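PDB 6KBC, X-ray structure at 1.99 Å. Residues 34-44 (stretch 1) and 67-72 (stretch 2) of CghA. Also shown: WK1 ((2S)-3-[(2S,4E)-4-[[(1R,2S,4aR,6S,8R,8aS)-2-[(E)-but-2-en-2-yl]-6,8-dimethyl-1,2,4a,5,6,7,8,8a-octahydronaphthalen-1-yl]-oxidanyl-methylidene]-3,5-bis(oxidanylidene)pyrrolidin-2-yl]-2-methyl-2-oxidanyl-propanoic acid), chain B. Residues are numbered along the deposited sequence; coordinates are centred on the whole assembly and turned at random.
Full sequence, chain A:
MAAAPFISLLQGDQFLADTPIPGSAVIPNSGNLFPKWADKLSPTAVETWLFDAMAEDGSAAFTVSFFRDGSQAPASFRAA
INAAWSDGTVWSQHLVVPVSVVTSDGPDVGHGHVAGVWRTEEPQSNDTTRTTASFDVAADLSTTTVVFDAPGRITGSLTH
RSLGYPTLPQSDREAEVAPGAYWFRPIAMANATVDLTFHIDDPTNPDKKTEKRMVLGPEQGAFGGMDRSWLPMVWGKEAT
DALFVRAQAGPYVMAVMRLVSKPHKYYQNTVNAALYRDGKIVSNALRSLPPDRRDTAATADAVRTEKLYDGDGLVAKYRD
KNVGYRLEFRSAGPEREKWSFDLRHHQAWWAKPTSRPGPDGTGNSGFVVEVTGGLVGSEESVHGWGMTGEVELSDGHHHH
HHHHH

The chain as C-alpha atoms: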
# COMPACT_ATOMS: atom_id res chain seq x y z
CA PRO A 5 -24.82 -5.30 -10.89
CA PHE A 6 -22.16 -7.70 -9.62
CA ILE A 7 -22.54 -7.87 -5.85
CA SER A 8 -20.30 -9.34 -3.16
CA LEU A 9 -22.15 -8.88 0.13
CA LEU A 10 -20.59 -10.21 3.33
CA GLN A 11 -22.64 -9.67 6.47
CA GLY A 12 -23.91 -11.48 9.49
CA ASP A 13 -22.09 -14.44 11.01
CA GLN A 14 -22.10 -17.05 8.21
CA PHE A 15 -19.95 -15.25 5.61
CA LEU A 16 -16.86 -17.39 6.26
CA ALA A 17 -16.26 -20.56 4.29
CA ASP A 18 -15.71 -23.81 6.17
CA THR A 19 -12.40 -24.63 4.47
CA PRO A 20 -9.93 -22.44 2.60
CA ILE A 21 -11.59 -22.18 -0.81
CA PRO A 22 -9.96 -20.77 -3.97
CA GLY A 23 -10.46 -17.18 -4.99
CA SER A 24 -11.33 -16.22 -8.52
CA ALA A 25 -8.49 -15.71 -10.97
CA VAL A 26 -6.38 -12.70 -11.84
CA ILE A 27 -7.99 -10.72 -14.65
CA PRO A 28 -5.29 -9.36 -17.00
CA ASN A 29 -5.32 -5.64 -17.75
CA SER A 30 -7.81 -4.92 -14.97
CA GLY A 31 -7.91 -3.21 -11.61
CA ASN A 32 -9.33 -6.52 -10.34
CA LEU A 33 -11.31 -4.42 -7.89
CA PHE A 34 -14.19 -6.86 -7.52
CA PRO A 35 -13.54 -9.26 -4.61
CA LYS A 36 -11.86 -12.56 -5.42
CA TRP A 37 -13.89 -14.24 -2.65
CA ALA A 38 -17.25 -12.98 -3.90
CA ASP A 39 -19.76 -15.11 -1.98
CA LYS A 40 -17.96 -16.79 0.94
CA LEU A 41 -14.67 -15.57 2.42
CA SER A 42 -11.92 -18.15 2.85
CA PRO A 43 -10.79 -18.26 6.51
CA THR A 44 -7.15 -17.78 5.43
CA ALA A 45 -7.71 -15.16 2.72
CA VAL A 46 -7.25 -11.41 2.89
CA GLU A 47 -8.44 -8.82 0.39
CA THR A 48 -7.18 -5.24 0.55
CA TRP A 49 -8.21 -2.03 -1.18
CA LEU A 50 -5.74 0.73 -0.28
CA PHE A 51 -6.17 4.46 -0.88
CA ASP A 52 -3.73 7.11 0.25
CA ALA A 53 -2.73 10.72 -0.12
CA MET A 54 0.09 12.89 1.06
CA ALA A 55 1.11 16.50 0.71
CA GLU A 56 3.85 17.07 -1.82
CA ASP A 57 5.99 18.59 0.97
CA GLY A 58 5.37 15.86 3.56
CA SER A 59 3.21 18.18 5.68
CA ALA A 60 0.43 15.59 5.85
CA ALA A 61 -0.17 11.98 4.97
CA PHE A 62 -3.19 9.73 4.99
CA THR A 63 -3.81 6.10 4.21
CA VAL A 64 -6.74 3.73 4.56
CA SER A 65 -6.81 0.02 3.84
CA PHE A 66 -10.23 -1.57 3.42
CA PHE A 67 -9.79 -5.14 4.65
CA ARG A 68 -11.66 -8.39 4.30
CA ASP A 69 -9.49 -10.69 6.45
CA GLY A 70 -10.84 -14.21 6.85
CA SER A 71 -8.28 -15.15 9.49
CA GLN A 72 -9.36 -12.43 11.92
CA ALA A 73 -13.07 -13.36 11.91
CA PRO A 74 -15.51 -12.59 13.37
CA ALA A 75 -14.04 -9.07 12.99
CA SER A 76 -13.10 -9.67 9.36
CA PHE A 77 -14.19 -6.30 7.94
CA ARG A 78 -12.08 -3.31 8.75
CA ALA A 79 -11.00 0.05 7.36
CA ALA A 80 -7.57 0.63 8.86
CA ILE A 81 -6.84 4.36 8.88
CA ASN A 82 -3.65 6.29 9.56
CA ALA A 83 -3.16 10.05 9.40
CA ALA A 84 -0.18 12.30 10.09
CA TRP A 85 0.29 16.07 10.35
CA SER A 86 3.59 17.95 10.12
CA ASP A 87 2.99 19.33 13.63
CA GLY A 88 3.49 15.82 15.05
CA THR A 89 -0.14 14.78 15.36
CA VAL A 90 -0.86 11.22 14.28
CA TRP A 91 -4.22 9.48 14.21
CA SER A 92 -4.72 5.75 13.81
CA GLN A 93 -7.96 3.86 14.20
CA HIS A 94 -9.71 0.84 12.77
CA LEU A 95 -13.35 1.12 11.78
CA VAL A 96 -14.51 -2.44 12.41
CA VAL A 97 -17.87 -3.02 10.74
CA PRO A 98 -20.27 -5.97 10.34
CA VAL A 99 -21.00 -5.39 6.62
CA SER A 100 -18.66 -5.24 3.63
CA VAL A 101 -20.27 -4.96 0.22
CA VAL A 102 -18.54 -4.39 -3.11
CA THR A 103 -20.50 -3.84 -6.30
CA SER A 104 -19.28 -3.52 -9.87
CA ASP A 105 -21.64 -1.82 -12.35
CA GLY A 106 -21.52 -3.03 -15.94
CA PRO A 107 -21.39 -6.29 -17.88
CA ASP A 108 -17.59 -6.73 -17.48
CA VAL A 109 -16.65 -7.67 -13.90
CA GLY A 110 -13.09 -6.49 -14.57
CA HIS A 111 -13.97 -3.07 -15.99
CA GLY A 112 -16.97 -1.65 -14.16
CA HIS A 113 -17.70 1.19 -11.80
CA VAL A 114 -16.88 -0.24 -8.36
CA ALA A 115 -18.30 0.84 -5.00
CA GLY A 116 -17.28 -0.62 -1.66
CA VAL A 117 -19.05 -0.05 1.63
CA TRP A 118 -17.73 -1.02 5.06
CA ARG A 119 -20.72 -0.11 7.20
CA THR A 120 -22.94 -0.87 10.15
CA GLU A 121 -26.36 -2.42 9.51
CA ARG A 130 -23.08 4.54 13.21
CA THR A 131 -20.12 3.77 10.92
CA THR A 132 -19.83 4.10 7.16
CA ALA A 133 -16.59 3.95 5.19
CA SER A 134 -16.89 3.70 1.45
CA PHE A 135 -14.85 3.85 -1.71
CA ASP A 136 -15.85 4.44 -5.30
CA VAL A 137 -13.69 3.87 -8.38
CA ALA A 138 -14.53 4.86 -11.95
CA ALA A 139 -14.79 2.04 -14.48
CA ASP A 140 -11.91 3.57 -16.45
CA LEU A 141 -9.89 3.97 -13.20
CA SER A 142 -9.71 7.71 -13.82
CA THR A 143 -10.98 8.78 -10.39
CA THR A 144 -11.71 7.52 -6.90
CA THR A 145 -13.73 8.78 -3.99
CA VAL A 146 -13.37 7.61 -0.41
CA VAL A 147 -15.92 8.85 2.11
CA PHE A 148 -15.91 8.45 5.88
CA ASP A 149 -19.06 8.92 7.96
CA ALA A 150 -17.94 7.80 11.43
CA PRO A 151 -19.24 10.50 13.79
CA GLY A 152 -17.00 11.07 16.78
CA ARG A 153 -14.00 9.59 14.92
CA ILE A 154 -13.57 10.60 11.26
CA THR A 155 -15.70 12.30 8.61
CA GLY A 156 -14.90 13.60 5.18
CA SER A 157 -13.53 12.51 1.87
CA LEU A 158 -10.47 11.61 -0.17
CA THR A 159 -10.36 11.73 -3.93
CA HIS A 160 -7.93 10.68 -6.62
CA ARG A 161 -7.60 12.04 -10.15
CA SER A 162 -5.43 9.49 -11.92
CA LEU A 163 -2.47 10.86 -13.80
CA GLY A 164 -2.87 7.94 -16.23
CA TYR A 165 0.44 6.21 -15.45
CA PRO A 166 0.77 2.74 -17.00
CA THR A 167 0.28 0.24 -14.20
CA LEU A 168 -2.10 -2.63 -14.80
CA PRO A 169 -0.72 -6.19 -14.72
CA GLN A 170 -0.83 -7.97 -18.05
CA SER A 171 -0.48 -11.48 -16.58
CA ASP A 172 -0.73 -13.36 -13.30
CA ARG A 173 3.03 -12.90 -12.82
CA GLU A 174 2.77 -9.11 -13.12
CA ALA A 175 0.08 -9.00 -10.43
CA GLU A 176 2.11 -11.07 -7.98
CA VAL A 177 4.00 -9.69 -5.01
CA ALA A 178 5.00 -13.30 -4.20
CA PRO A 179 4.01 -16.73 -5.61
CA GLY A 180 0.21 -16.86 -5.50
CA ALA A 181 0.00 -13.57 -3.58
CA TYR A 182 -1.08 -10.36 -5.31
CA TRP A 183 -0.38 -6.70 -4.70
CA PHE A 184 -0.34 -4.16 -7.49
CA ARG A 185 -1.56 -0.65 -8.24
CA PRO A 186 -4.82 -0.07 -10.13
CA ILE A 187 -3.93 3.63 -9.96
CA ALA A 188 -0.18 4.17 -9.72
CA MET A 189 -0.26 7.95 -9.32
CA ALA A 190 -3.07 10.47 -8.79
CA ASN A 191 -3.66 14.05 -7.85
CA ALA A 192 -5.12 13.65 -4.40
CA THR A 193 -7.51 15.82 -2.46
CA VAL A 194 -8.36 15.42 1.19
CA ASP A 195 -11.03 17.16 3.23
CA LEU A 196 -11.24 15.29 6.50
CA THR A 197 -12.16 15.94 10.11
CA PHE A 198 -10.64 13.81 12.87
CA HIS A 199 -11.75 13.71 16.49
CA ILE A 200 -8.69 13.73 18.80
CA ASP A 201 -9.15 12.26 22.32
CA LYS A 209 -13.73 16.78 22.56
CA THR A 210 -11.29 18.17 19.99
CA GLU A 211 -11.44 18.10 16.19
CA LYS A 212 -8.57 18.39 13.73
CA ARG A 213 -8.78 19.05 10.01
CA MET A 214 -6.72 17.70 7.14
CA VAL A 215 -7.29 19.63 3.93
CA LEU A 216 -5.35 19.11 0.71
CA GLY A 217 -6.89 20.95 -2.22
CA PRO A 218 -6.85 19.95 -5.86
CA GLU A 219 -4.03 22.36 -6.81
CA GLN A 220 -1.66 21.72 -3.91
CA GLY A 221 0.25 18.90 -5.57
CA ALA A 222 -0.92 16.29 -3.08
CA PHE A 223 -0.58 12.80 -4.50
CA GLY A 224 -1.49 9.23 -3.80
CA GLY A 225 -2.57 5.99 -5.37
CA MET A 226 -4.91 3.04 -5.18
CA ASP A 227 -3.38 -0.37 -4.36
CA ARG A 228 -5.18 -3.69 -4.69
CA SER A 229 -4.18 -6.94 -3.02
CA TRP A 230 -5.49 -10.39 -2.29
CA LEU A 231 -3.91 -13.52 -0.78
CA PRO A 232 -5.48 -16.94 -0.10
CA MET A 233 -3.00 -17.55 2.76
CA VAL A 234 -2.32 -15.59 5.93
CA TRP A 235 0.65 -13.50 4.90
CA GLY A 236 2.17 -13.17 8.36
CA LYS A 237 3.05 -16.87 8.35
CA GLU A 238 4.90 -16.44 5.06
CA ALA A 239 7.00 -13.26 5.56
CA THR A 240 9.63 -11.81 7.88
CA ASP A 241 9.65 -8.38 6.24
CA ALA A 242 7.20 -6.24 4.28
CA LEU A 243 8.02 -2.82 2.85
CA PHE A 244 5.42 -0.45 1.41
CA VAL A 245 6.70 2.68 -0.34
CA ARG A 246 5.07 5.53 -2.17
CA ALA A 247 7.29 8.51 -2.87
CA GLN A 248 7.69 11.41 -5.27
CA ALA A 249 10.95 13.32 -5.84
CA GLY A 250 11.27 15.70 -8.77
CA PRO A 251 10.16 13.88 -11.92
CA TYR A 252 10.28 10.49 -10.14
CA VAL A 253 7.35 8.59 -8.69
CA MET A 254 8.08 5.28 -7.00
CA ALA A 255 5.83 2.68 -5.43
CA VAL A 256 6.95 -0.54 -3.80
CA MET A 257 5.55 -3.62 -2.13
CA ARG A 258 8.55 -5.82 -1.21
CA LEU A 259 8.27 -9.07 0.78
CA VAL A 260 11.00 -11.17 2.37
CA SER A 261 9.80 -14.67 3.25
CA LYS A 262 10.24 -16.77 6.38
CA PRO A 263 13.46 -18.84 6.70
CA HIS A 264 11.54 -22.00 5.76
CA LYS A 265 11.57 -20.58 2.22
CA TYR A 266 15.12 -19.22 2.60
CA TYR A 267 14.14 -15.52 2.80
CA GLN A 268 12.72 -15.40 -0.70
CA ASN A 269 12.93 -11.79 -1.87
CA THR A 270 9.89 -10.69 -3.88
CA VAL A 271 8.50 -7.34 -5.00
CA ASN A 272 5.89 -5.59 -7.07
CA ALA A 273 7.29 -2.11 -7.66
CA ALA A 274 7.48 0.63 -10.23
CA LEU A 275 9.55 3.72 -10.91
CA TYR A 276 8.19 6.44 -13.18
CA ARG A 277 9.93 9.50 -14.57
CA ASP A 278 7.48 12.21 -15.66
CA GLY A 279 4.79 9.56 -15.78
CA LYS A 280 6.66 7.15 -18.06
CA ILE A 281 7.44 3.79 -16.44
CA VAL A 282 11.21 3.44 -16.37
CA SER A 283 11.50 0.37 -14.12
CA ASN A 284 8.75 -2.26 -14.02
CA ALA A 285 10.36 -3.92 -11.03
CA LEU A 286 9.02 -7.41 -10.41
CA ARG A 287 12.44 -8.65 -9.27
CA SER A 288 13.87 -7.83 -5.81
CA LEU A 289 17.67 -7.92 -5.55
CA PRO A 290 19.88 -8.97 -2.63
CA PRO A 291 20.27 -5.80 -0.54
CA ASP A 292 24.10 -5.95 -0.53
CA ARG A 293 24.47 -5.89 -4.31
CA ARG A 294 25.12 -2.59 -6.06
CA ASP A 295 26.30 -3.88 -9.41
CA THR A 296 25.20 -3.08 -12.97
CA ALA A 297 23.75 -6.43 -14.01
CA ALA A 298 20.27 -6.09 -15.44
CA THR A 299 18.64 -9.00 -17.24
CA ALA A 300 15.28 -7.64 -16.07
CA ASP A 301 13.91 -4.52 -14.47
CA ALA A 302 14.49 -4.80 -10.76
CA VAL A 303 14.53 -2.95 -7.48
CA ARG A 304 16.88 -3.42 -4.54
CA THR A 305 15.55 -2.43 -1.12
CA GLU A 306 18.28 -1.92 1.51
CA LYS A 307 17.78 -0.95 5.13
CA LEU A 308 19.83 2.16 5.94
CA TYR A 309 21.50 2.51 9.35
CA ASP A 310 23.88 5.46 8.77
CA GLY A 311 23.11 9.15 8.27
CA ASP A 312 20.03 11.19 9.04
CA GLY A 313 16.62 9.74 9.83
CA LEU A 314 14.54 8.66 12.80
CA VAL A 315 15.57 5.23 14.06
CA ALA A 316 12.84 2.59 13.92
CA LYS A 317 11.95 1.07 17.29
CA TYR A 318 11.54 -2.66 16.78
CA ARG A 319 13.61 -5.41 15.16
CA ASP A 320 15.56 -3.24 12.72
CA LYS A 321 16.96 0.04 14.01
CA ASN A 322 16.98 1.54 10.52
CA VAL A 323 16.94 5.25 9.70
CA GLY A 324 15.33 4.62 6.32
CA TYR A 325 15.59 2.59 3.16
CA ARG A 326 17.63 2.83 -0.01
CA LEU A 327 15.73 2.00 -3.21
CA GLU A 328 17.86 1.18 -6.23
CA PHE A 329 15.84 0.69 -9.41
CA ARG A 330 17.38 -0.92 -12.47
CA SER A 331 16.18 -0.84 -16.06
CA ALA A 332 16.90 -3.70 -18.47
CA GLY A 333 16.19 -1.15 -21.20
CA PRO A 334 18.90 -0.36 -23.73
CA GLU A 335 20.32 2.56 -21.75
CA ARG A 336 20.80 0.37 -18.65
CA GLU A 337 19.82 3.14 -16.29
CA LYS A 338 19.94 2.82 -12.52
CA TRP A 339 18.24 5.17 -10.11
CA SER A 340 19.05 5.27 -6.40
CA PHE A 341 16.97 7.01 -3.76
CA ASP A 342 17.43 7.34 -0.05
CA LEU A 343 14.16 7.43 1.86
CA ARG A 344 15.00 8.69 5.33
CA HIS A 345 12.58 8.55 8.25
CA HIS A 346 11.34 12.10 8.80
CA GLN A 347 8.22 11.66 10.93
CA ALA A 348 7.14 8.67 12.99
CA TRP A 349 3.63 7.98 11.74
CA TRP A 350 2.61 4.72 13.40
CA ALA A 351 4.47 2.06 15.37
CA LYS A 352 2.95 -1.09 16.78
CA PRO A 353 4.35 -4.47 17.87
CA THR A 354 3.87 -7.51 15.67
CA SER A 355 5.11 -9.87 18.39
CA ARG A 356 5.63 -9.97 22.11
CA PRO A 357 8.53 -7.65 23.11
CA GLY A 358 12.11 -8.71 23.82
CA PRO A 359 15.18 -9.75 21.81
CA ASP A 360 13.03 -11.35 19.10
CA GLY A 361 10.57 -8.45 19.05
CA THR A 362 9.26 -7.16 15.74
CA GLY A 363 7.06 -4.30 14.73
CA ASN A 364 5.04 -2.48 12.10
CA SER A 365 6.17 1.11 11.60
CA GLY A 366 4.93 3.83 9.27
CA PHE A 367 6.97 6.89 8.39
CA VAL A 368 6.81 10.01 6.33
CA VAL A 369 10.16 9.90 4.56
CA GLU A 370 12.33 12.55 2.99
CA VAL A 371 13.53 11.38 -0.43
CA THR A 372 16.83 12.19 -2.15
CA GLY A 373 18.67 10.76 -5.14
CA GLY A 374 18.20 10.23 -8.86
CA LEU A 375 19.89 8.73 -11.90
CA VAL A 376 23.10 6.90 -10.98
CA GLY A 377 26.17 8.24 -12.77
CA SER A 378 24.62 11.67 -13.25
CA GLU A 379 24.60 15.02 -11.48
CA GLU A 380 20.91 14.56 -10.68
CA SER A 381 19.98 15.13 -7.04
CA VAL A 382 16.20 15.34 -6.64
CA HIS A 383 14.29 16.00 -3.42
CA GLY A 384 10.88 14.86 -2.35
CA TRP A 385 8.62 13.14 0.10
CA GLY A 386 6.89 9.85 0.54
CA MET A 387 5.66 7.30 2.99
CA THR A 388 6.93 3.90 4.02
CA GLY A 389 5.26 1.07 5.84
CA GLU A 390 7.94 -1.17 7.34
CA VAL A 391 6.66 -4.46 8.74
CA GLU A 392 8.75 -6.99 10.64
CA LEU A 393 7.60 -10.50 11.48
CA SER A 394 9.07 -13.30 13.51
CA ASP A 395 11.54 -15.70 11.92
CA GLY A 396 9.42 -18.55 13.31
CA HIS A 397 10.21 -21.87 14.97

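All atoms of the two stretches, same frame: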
# COMPACT_ATOMS: atom_id res chain seq x y z
N PHE A 34 -13.13 -6.03 -8.08
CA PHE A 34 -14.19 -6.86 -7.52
C PHE A 34 -13.58 -7.98 -6.68
O PHE A 34 -12.57 -8.58 -7.07
CB PHE A 34 -15.07 -7.43 -8.63
CG PHE A 34 -16.34 -8.04 -8.11
CD1 PHE A 34 -17.41 -7.23 -7.73
CD2 PHE A 34 -16.47 -9.41 -7.98
CE1 PHE A 34 -18.59 -7.79 -7.25
CE2 PHE A 34 -17.64 -9.97 -7.49
CZ PHE A 34 -18.69 -9.16 -7.13
N PRO A 35 -14.16 -8.28 -5.52
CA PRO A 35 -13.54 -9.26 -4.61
C PRO A 35 -13.32 -10.61 -5.27
O PRO A 35 -14.13 -11.07 -6.08
CB PRO A 35 -14.54 -9.36 -3.46
CG PRO A 35 -15.26 -8.06 -3.48
CD PRO A 35 -15.34 -7.65 -4.91
N LYS A 36 -12.20 -11.24 -4.92
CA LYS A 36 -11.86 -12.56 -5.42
C LYS A 36 -12.55 -13.67 -4.64
O LYS A 36 -12.64 -14.80 -5.13
CB LYS A 36 -10.34 -12.76 -5.40
CG LYS A 36 -9.60 -11.77 -6.30
CD LYS A 36 -10.12 -11.82 -7.72
CE LYS A 36 -9.39 -10.85 -8.60
NZ LYS A 36 -9.91 -10.83 -10.00
N TRP A 37 -13.01 -13.37 -3.43
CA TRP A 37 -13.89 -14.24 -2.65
C TRP A 37 -15.26 -13.56 -2.61
O TRP A 37 -15.61 -12.87 -1.66
CB TRP A 37 -13.33 -14.51 -1.26
CG TRP A 37 -12.19 -15.49 -1.29
CD1 TRP A 37 -12.27 -16.85 -1.14
CD2 TRP A 37 -10.81 -15.20 -1.57
NE1 TRP A 37 -11.03 -17.41 -1.28
CE2 TRP A 37 -10.12 -16.42 -1.54
CE3 TRP A 37 -10.10 -14.02 -1.82
CZ2 TRP A 37 -8.74 -16.50 -1.76
CZ3 TRP A 37 -8.72 -14.10 -2.03
CH2 TRP A 37 -8.06 -15.33 -2.00
N ALA A 38 -16.04 -13.77 -3.68
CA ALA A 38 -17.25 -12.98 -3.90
C ALA A 38 -18.37 -13.37 -2.93
O ALA A 38 -19.03 -12.50 -2.36
CB ALA A 38 -17.72 -13.13 -5.35
N ASP A 39 -18.60 -14.67 -2.73
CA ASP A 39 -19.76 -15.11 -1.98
C ASP A 39 -19.42 -15.52 -0.55
O ASP A 39 -20.07 -15.05 0.40
CB ASP A 39 -20.45 -16.26 -2.71
CG ASP A 39 -21.12 -15.81 -4.00
OD1 ASP A 39 -21.98 -14.90 -3.94
OD2 ASP A 39 -20.75 -16.32 -5.08
N LYS A 40 -18.44 -16.40 -0.37
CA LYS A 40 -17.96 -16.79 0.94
C LYS A 40 -16.49 -16.41 1.04
O LYS A 40 -15.75 -16.47 0.05
CB LYS A 40 -18.11 -18.31 1.17
CG LYS A 40 -19.53 -18.79 1.53
CD LYS A 40 -20.13 -18.14 2.77
CE LYS A 40 -21.42 -18.87 3.16
NZ LYS A 40 -22.51 -17.92 3.55
N LEU A 41 -16.05 -16.00 2.22
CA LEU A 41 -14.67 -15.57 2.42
C LEU A 41 -13.87 -16.72 3.02
O LEU A 41 -14.22 -17.23 4.09
CB LEU A 41 -14.59 -14.33 3.30
CG LEU A 41 -13.17 -13.79 3.56
CD1 LEU A 41 -12.54 -13.21 2.28
CD2 LEU A 41 -13.19 -12.75 4.67
N SER A 42 -12.81 -17.13 2.33
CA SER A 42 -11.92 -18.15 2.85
C SER A 42 -11.38 -17.72 4.21
O SER A 42 -11.06 -16.54 4.42
CB SER A 42 -10.76 -18.40 1.89
OG SER A 42 -9.72 -19.12 2.54
N PRO A 43 -11.28 -18.64 5.17
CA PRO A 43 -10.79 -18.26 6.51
C PRO A 43 -9.30 -17.95 6.55
O PRO A 43 -8.82 -17.51 7.60
CB PRO A 43 -11.12 -19.50 7.36
CG PRO A 43 -11.11 -20.63 6.39
CD PRO A 43 -11.64 -20.07 5.09
N THR A 44 -8.56 -18.16 5.47
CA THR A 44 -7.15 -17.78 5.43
C THR A 44 -6.88 -16.71 4.37
O THR A 44 -5.71 -16.43 4.09
CB THR A 44 -6.25 -18.98 5.14
OG1 THR A 44 -6.58 -19.51 3.85
CG2 THR A 44 -6.45 -20.06 6.21
N PHE A 67 -10.17 -3.75 4.48
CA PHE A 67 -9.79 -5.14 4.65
C PHE A 67 -11.02 -6.05 4.68
O PHE A 67 -12.02 -5.73 5.32
CB PHE A 67 -9.02 -5.35 5.96
CG PHE A 67 -7.60 -4.86 5.94
CD1 PHE A 67 -6.71 -5.29 4.96
CD2 PHE A 67 -7.14 -4.01 6.93
CE1 PHE A 67 -5.39 -4.85 4.97
CE2 PHE A 67 -5.82 -3.58 6.95
CZ PHE A 67 -4.95 -4.00 5.96
N ARG A 68 -10.91 -7.18 3.99
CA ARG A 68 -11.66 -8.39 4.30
C ARG A 68 -10.61 -9.44 4.66
O ARG A 68 -9.90 -9.94 3.78
CB ARG A 68 -12.51 -8.85 3.12
CG ARG A 68 -13.69 -7.95 2.78
CD ARG A 68 -14.27 -8.41 1.47
NE ARG A 68 -15.56 -7.80 1.17
CZ ARG A 68 -16.36 -8.24 0.20
NH1 ARG A 68 -15.99 -9.28 -0.54
NH2 ARG A 68 -17.52 -7.64 -0.04
N ASP A 69 -10.51 -9.77 5.95
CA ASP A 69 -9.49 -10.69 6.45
C ASP A 69 -10.19 -11.89 7.07
O ASP A 69 -10.72 -11.81 8.19
CB ASP A 69 -8.57 -9.99 7.45
CG ASP A 69 -7.34 -10.82 7.83
OD1 ASP A 69 -7.33 -12.04 7.56
OD2 ASP A 69 -6.39 -10.26 8.41
N GLY A 70 -10.17 -13.02 6.36
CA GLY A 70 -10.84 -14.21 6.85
C GLY A 70 -10.25 -14.70 8.16
O GLY A 70 -10.98 -15.11 9.06
N SER A 71 -8.93 -14.61 8.30
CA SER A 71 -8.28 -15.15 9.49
C SER A 71 -8.61 -14.39 10.77
O SER A 71 -8.36 -14.91 11.86
CB SER A 71 -6.77 -15.16 9.32
OG SER A 71 -6.26 -13.85 9.14
N GLN A 72 -9.13 -13.17 10.69
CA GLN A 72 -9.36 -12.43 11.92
C GLN A 72 -10.87 -12.34 12.21
O GLN A 72 -11.32 -11.47 12.97
CB GLN A 72 -8.64 -11.08 11.80
CG GLN A 72 -8.66 -10.24 13.03
CD GLN A 72 -7.87 -8.95 12.85
OE1 GLN A 72 -7.35 -8.65 11.78
NE2 GLN A 72 -7.70 -8.22 13.97
O WK1 B . -3.39 -1.12 11.88
C17 WK1 B . -3.01 -0.38 11.01
O1 WK1 B . -3.42 0.74 10.89
C19 WK1 B . -2.01 -0.84 10.04
O2 WK1 B . -1.50 -2.10 10.34
C18 WK1 B . -0.83 0.09 10.08
C20 WK1 B . -2.76 -0.89 8.74
C22 WK1 B . -1.85 -0.96 7.59
N WK1 B . -2.41 -0.83 6.26
C21 WK1 B . -1.89 -1.76 5.46
O5 WK1 B . -2.21 -1.86 4.19
C23 WK1 B . -1.01 -2.13 7.46
O4 WK1 B . -0.29 -2.67 8.42
C24 WK1 B . -0.97 -2.68 6.15
C16 WK1 B . -0.19 -3.83 5.69
O3 WK1 B . 0.54 -4.42 6.55
C9 WK1 B . -0.17 -4.20 4.27
C8 WK1 B . 0.95 -3.24 3.76
C12 WK1 B . 1.01 -1.83 4.29
C13 WK1 B . 0.46 -0.81 3.67
C90 WK1 B . 0.53 0.57 4.23
C14 WK1 B . 1.70 -1.55 5.58
C7 WK1 B . 2.32 -3.81 3.98
C6 WK1 B . 2.58 -5.01 3.55
C3 WK1 B . 1.42 -5.85 3.12
C4 WK1 B . 0.19 -5.65 3.99
C5 WK1 B . -0.97 -6.32 3.26
C11 WK1 B . -2.18 -6.34 4.14
C2 WK1 B . 1.70 -7.30 2.86
C1 WK1 B . 0.60 -7.76 1.96
C10 WK1 B . 0.78 -9.12 1.38
C WK1 B . -0.67 -7.72 2.75
O HOH W 1 -14.00 -11.30 -0.06

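What does the start of stretch 2 contribute? Phe67 does not touch stretch 1; its ring instead meets the ligand, CE1 lying 3.6 Å from WK1 C11. Arg68 gives the largest covered area of any residue in the contact: its CA-to-CB bond points toward stretch 1, and the extended side chain brings NH1 to 3.3 Å from Pro35 CB.

How is a buried guanidinium accommodated there? Trp37 O lies near its plane, 3.8 Å from Arg68 NH1, too far for a direct hydrogen bond, and a water bridges them, accepting from Arg68 NH1 at 2.9 Å and donating to Trp37 O at 2.8 Å. NE, NH1 and NH2 also have hydrogen-bond partners elsewhere in the structure.

What packs against the backbone beyond Arg68? Leu41 points toward stretch 2, and its CD2 reaches Asp69 C at 3.9 Å and Gly70 N at 3.5 Å, a nonpolar branch covering the main chain.

Why does glycine suit position 70? Its CA approaches Ser42 O at 3.4 Å in a nearly straight CA-H...O contact, and a CB would sit 1.9 Å from that same oxygen.

What does Ser71 add? Pro43 O comes within 3.0 Å of Ser71 N, but the angle is poor for a hydrogen bond. Ser71 N makes a weak hydrogen bond to Asp69 OD1 at 3.1 Å, and Ser71 OG donates to the same Asp69 OD1 at 2.6 Å, so both bonds brace stretch 2 internally. No direct hydrogen bond crosses; packing, burying about 334 Å² over both sides, and the bridging water make the join.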